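Local coordinates for phosphotriesterase family protein (Listeria monocytogenes serotype 4b str. H7858, PDB 3PNZ), which probably hydrolyses phosphorylated sugar lactones, as a zinc-dependent lactonase of the phosphotriesterase family with an amidohydrolase fold, at residues His225-Lys230 / Tyr257-Phe263. Residues are numbered along the deposited sequence.
Sequences HKQVAK and YLVSEGF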
loop_
_atom_site.group_PDB
_atom_site.type_symbol
_atom_site.label_atom_id
_atom_site.label_comp_id
_atom_site.label_asym_id
_atom_site.label_seq_id
_atom_site.Cartn_x
_atom_site.Cartn_y
_atom_site.Cartn_z
ATOM N N HIS A 225 -2.790 -0.127 19.092
ATOM C CA HIS A 225 -1.624 0.309 18.320
ATOM C C HIS A 225 -0.312 -0.157 18.960
ATOM O O HIS A 225 0.592 -0.617 18.263
ATOM C CB HIS A 225 -1.623 1.825 18.154
ATOM C CG HIS A 225 -2.510 2.302 17.052
ATOM N ND1 HIS A 225 -2.690 3.636 16.769
ATOM C CD2 HIS A 225 -3.262 1.621 16.155
ATOM C CE1 HIS A 225 -3.506 3.759 15.737
ATOM N NE2 HIS A 225 -3.869 2.550 15.348
ATOM N N LYS A 226 -0.229 -0.057 20.284
ATOM C CA LYS A 226 0.968 -0.504 21.001
ATOM C C LYS A 226 1.155 -2.023 20.919
ATOM O O LYS A 226 2.285 -2.512 20.790
ATOM C CB LYS A 226 0.928 -0.041 22.461
ATOM C CG LYS A 226 2.126 -0.513 23.289
ATOM C CD LYS A 226 2.297 0.343 24.547
ATOM C CE LYS A 226 3.573 -0.041 25.294
ATOM N NZ LYS A 226 3.735 0.753 26.544
ATOM N N GLN A 227 0.055 -2.777 20.991
ATOM C CA GLN A 227 0.127 -4.225 20.791
ATOM C C GLN A 227 0.727 -4.551 19.427
ATOM O O GLN A 227 1.579 -5.430 19.299
ATOM C CB GLN A 227 -1.258 -4.867 20.872
ATOM C CG GLN A 227 -1.860 -5.018 22.257
ATOM C CD GLN A 227 -3.264 -5.605 22.160
ATOM O OE1 GLN A 227 -4.156 -4.997 21.564
ATOM N NE2 GLN A 227 -3.459 -6.791 22.725
ATOM N N VAL A 228 0.257 -3.857 18.399
ATOM C CA VAL A 228 0.769 -4.091 17.052
ATOM C C VAL A 228 2.231 -3.664 16.961
ATOM O O VAL A 228 3.076 -4.402 16.451
ATOM C CB VAL A 228 -0.067 -3.358 15.993
ATOM C CG1 VAL A 228 0.568 -3.481 14.618
ATOM C CG2 VAL A 228 -1.473 -3.940 15.963
ATOM N N ALA A 229 2.523 -2.473 17.462
ATOM C CA ALA A 229 3.876 -1.918 17.349
ATOM C C ALA A 229 4.927 -2.786 18.042
ATOM O O ALA A 229 6.068 -2.875 17.588
ATOM C CB ALA A 229 3.912 -0.507 17.908
ATOM N N LYS A 230 4.550 -3.409 19.152
ATOM C CA LYS A 230 5.486 -4.248 19.896
ATOM C C LYS A 230 6.035 -5.418 19.086
ATOM O O LYS A 230 7.096 -5.951 19.419
ATOM C CB LYS A 230 4.817 -4.804 21.155
ATOM C CG LYS A 230 4.757 -3.840 22.319
ATOM C CD LYS A 230 4.191 -4.604 23.516
ATOM C CE LYS A 230 4.040 -3.754 24.752
ATOM N NZ LYS A 230 3.498 -4.608 25.856
ATOM N N TYR A 257 1.418 9.506 19.993
ATOM C CA TYR A 257 1.417 8.513 21.070
ATOM C C TYR A 257 2.432 7.410 20.786
ATOM O O TYR A 257 3.209 7.016 21.668
ATOM C CB TYR A 257 0.028 7.898 21.295
ATOM C CG TYR A 257 0.077 6.745 22.264
ATOM C CD1 TYR A 257 0.224 6.968 23.628
ATOM C CD2 TYR A 257 0.014 5.432 21.815
ATOM C CE1 TYR A 257 0.291 5.916 24.525
ATOM C CE2 TYR A 257 0.080 4.364 22.709
ATOM C CZ TYR A 257 0.213 4.615 24.056
ATOM O OH TYR A 257 0.279 3.561 24.936
ATOM N N LEU A 258 2.427 6.899 19.560
ATOM C CA LEU A 258 3.375 5.846 19.202
ATOM C C LEU A 258 4.809 6.373 19.304
ATOM O O LEU A 258 5.692 5.663 19.787
ATOM C CB LEU A 258 3.092 5.285 17.806
ATOM C CG LEU A 258 1.912 4.300 17.751
ATOM C CD1 LEU A 258 1.515 4.018 16.306
ATOM C CD2 LEU A 258 2.253 2.987 18.484
ATOM N N VAL A 259 5.029 7.617 18.880
ATOM C CA VAL A 259 6.360 8.217 19.025
ATOM C C VAL A 259 6.744 8.264 20.502
ATOM O O VAL A 259 7.852 7.873 20.880
ATOM C CB VAL A 259 6.462 9.616 18.389
ATOM C CG1 VAL A 259 7.823 10.250 18.696
ATOM C CG2 VAL A 259 6.249 9.538 16.880
ATOM N N SER A 260 5.820 8.706 21.349
ATOM C CA SER A 260 6.116 8.801 22.774
ATOM C C SER A 260 6.434 7.438 23.399
ATOM O O SER A 260 7.151 7.361 24.397
ATOM C CB SER A 260 4.975 9.500 23.533
ATOM O OG SER A 260 3.882 8.615 23.718
ATOM N N GLU A 261 5.912 6.362 22.816
ATOM C CA GLU A 261 6.146 5.035 23.366
ATOM C C GLU A 261 7.369 4.348 22.751
ATOM O O GLU A 261 7.660 3.193 23.069
ATOM C CB GLU A 261 4.893 4.162 23.215
ATOM C CG GLU A 261 3.730 4.635 24.085
ATOM C CD GLU A 261 3.955 4.340 25.562
ATOM O OE1 GLU A 261 4.404 3.222 25.890
ATOM O OE2 GLU A 261 3.684 5.221 26.402
ATOM N N GLY A 262 8.071 5.065 21.875
ATOM C CA GLY A 262 9.336 4.595 21.327
ATOM C C GLY A 262 9.264 3.915 19.969
ATOM O O GLY A 262 10.206 3.236 19.561
ATOM N N PHE A 263 8.152 4.093 19.262
ATOM C CA PHE A 263 7.940 3.385 18.007
ATOM C C PHE A 263 8.048 4.266 16.765
ATOM O O PHE A 263 7.526 3.916 15.707
ATOM C CB PHE A 263 6.572 2.679 18.037
ATOM C CG PHE A 263 6.434 1.684 19.151
ATOM C CD1 PHE A 263 7.136 0.487 19.119
ATOM C CD2 PHE A 263 5.603 1.937 20.235
ATOM C CE1 PHE A 263 7.015 -0.445 20.151
ATOM C CE2 PHE A 263 5.477 1.010 21.264
ATOM C CZ PHE A 263 6.180 -0.178 21.223
#
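Two neighbouring outer helices of the barrel, 222-229 and 248-260, pack side by side here through their C-terminal turns, apolar where the helices meet, with a charged pair on the solvent side. Ala229 is the centre of it: its CB sits 3.5 Å from the centroid of the Phe263 ring and 11° off the ring normal, a CH-pi contact over the ring face, and is also 3.9 Å from Leu258 CD2. Deeper in, Leu258, His225 and Ala229 all reach strand 234-237, and His225 NE2 hydrogen-bonds to the carbonyl of Met216. The extended Lys226 passes the Tyr257 hydroxyl and ends in a salt bridge, NZ to Glu261 OE1 at 2.6 Å. Helix 248-260 closes in a Schellman motif: Gly262 takes positive phi, and Phe263 N hydrogen-bonds to Leu258 O and Gly262 N to Val259 O, both at 3.0 Å. Helix 222-229 precedes strand 234-237 and helix 248-260 links that strand to 267-269: adjacent helices in the outer layer of the amidohydrolase TIM barrel.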